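Local coordinates for protein integral membrane indolylacetylinositol arabinosyltransferase EmbC (Mycolicibacterium smegmatis, PDB 7BVE) that probably transfers arabinose units during synthesis of the mycobacterial cell-wall arabinan, as an integral membrane arabinosyltransferase that binds ethambutol, at residues A[384-392]-A[421-431]. Numbering follows the deposited sequence.
Sequences PEPIIALGI and TLFSGPTGIAA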
loop_
_atom_site.group_PDB
_atom_site.type_symbol
_atom_site.label_atom_id
_atom_site.label_comp_id
_atom_site.label_asym_id
_atom_site.label_seq_id
_atom_site.Cartn_x
_atom_site.Cartn_y
_atom_site.Cartn_z
ATOM N N PRO A 384 23.047 6.511 11.537
ATOM C CA PRO A 384 23.400 6.007 12.866
ATOM C C PRO A 384 23.229 4.509 13.060
ATOM O O PRO A 384 23.456 4.033 14.171
ATOM C CB PRO A 384 22.444 6.777 13.786
ATOM C CG PRO A 384 21.305 7.088 12.965
ATOM C CD PRO A 384 21.847 7.378 11.624
ATOM N N GLU A 385 22.868 3.751 12.032
ATOM C CA GLU A 385 22.569 2.324 12.115
ATOM C C GLU A 385 23.747 1.438 12.559
ATOM O O GLU A 385 23.525 0.553 13.399
ATOM C CB GLU A 385 22.015 1.854 10.766
ATOM C CG GLU A 385 20.851 2.662 10.251
ATOM C CD GLU A 385 19.609 2.451 11.050
ATOM O OE1 GLU A 385 19.425 1.323 11.530
ATOM O OE2 GLU A 385 18.820 3.403 11.199
ATOM N N PRO A 386 24.998 1.610 12.067
ATOM C CA PRO A 386 26.091 0.820 12.663
ATOM C C PRO A 386 26.416 1.167 14.103
ATOM O O PRO A 386 26.835 0.281 14.862
ATOM C CB PRO A 386 27.275 1.126 11.745
ATOM C CG PRO A 386 26.957 2.357 11.088
ATOM C CD PRO A 386 25.509 2.323 10.876
ATOM N N ILE A 387 26.234 2.430 14.496
ATOM C CA ILE A 387 26.459 2.844 15.879
ATOM C C ILE A 387 25.478 2.140 16.801
ATOM O O ILE A 387 25.850 1.616 17.854
ATOM C CB ILE A 387 26.347 4.376 16.013
ATOM C CG1 ILE A 387 27.445 5.104 15.244
ATOM C CG2 ILE A 387 26.409 4.805 17.454
ATOM C CD1 ILE A 387 27.037 5.603 13.882
ATOM N N ILE A 388 24.217 2.065 16.380
ATOM C CA ILE A 388 23.182 1.440 17.192
ATOM C C ILE A 388 23.368 -0.073 17.241
ATOM O O ILE A 388 23.177 -0.693 18.292
ATOM C CB ILE A 388 21.800 1.850 16.659
ATOM C CG1 ILE A 388 21.635 3.358 16.770
ATOM C CG2 ILE A 388 20.700 1.215 17.454
ATOM C CD1 ILE A 388 20.473 3.894 16.004
ATOM N N ALA A 389 23.797 -0.684 16.130
ATOM C CA ALA A 389 24.050 -2.126 16.115
ATOM C C ALA A 389 25.202 -2.512 17.044
ATOM O O ALA A 389 25.077 -3.431 17.875
ATOM C CB ALA A 389 24.340 -2.581 14.689
ATOM N N LEU A 390 26.324 -1.798 16.938
ATOM C CA LEU A 390 27.457 -2.068 17.812
ATOM C C LEU A 390 27.146 -1.722 19.265
ATOM O O LEU A 390 27.638 -2.393 20.177
ATOM C CB LEU A 390 28.679 -1.307 17.305
ATOM C CG LEU A 390 30.019 -1.534 17.991
ATOM C CD1 LEU A 390 30.413 -2.981 17.904
ATOM C CD2 LEU A 390 31.066 -0.671 17.345
ATOM N N GLY A 391 26.285 -0.731 19.503
ATOM C CA GLY A 391 25.913 -0.402 20.867
ATOM C C GLY A 391 25.025 -1.442 21.518
ATOM O O GLY A 391 25.150 -1.702 22.714
ATOM N N ILE A 392 24.121 -2.051 20.745
ATOM C CA ILE A 392 23.296 -3.139 21.275
ATOM C C ILE A 392 24.152 -4.354 21.615
ATOM O O ILE A 392 23.965 -4.988 22.670
ATOM C CB ILE A 392 22.169 -3.486 20.285
ATOM C CG1 ILE A 392 21.156 -2.358 20.217
ATOM C CG2 ILE A 392 21.442 -4.736 20.683
ATOM C CD1 ILE A 392 20.159 -2.525 19.116
ATOM N N THR A 421 23.679 5.232 22.970
ATOM C CA THR A 421 23.128 4.851 21.675
ATOM C C THR A 421 21.625 5.051 21.593
ATOM O O THR A 421 21.049 4.853 20.522
ATOM C CB THR A 421 23.439 3.395 21.341
ATOM O OG1 THR A 421 22.747 2.529 22.242
ATOM C CG2 THR A 421 24.916 3.146 21.451
ATOM N N LEU A 422 20.974 5.414 22.695
ATOM C CA LEU A 422 19.566 5.777 22.616
ATOM C C LEU A 422 19.373 7.113 21.915
ATOM O O LEU A 422 18.326 7.345 21.304
ATOM C CB LEU A 422 18.971 5.817 24.021
ATOM C CG LEU A 422 17.475 6.044 24.213
ATOM C CD1 LEU A 422 16.696 4.884 23.656
ATOM C CD2 LEU A 422 17.168 6.238 25.678
ATOM N N PHE A 423 20.369 7.996 21.974
ATOM C CA PHE A 423 20.275 9.333 21.407
ATOM C C PHE A 423 21.151 9.514 20.177
ATOM O O PHE A 423 21.587 10.629 19.889
ATOM C CB PHE A 423 20.628 10.379 22.458
ATOM C CG PHE A 423 19.633 10.469 23.561
ATOM C CD1 PHE A 423 18.438 11.137 23.372
ATOM C CD2 PHE A 423 19.884 9.884 24.786
ATOM C CE1 PHE A 423 17.514 11.216 24.380
ATOM C CE2 PHE A 423 18.963 9.960 25.800
ATOM C CZ PHE A 423 17.777 10.629 25.597
ATOM N N SER A 424 21.430 8.439 19.451
ATOM C CA SER A 424 22.096 8.563 18.165
ATOM C C SER A 424 21.121 8.993 17.087
ATOM O O SER A 424 21.423 9.886 16.291
ATOM C CB SER A 424 22.747 7.238 17.776
ATOM O OG SER A 424 23.759 6.880 18.691
ATOM N N GLY A 425 19.958 8.364 17.051
ATOM C CA GLY A 425 18.891 8.741 16.167
ATOM C C GLY A 425 17.586 8.279 16.765
ATOM O O GLY A 425 17.568 7.631 17.815
ATOM N N PRO A 426 16.463 8.596 16.116
ATOM C CA PRO A 426 15.162 8.151 16.642
ATOM C C PRO A 426 14.951 6.654 16.555
ATOM O O PRO A 426 14.079 6.125 17.253
ATOM C CB PRO A 426 14.157 8.905 15.766
ATOM C CG PRO A 426 14.913 10.051 15.221
ATOM C CD PRO A 426 16.304 9.556 15.018
ATOM N N THR A 427 15.726 5.953 15.732
ATOM C CA THR A 427 15.700 4.502 15.649
ATOM C C THR A 427 16.485 3.837 16.765
ATOM O O THR A 427 16.477 2.608 16.856
ATOM C CB THR A 427 16.252 4.050 14.300
ATOM O OG1 THR A 427 17.634 4.408 14.206
ATOM C CG2 THR A 427 15.517 4.746 13.195
ATOM N N GLY A 428 17.144 4.611 17.623
ATOM C CA GLY A 428 17.887 4.079 18.743
ATOM C C GLY A 428 17.048 3.553 19.878
ATOM O O GLY A 428 17.605 3.078 20.869
ATOM N N ILE A 429 15.719 3.600 19.754
ATOM C CA ILE A 429 14.812 3.077 20.767
ATOM C C ILE A 429 14.827 1.554 20.823
ATOM O O ILE A 429 14.280 0.968 21.755
ATOM C CB ILE A 429 13.400 3.640 20.483
ATOM C CG1 ILE A 429 12.501 3.594 21.720
ATOM C CG2 ILE A 429 12.743 2.907 19.332
ATOM C CD1 ILE A 429 11.231 4.359 21.562
ATOM N N ALA A 430 15.478 0.889 19.865
ATOM C CA ALA A 430 15.637 -0.557 19.919
ATOM C C ALA A 430 16.598 -1.014 21.012
ATOM O O ALA A 430 16.635 -2.207 21.319
ATOM C CB ALA A 430 16.106 -1.074 18.563
ATOM N N ALA A 431 17.371 -0.107 21.614
ATOM C CA ALA A 431 18.249 -0.480 22.719
ATOM C C ALA A 431 17.503 -0.667 24.034
ATOM O O ALA A 431 18.106 -1.133 25.014
ATOM C CB ALA A 431 19.347 0.564 22.902
#
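Thr421 meets helix 385-405 with its methyl: CG2 lies against the backbone at Gly391, 3.7 Å from that residue's CA, and also faces the carbonyl oxygen of Ile387. At Ser424 the CB sits 4.0 Å from Pro384 CB, while OG comes alongside the CG2 branch of Ile387. Both hydroxyls have partners elsewhere: Thr421 OG1 makes weak hydrogen bonds to the carbonyl oxygens of Ile417 and Gly418, and Ser424 OG has one with Trp312 NE1. Gly425 then passes Pro384 CG with its CA. Thr427 carries the polar link, a weak hydrogen bond of 3.4 Å from its OG1 to Glu385 OE2. The glutamate bends at chi2 (-70°), which brings its carboxylate round to the threonine although its CB points away; Arg383 makes a long, weak ion pair with the same OE2. Ile388 reaches into the middle of the turn, its CG1 4.1 Å from Thr421 O and beside Ser424 CB, its CD1 against Thr427 OG1 and 3.8 Å from Gly428 N. Farther on, Ile392 packs on two small residues, CD1 lying 4.3 Å from Ala430 CB and CG1 near Ala431 CB. Segment 421-431 thus leaves helix 409-422, turns at Ser424 to Thr427 and runs back as a short 3-10 segment beside helix 385-405. Within this GT-C-type membrane domain, the side chain of Pro384 lies about 6 Å from bound ethambutol, and helix 332-349 packs on Pro386 and Ile387 of helix 385-405.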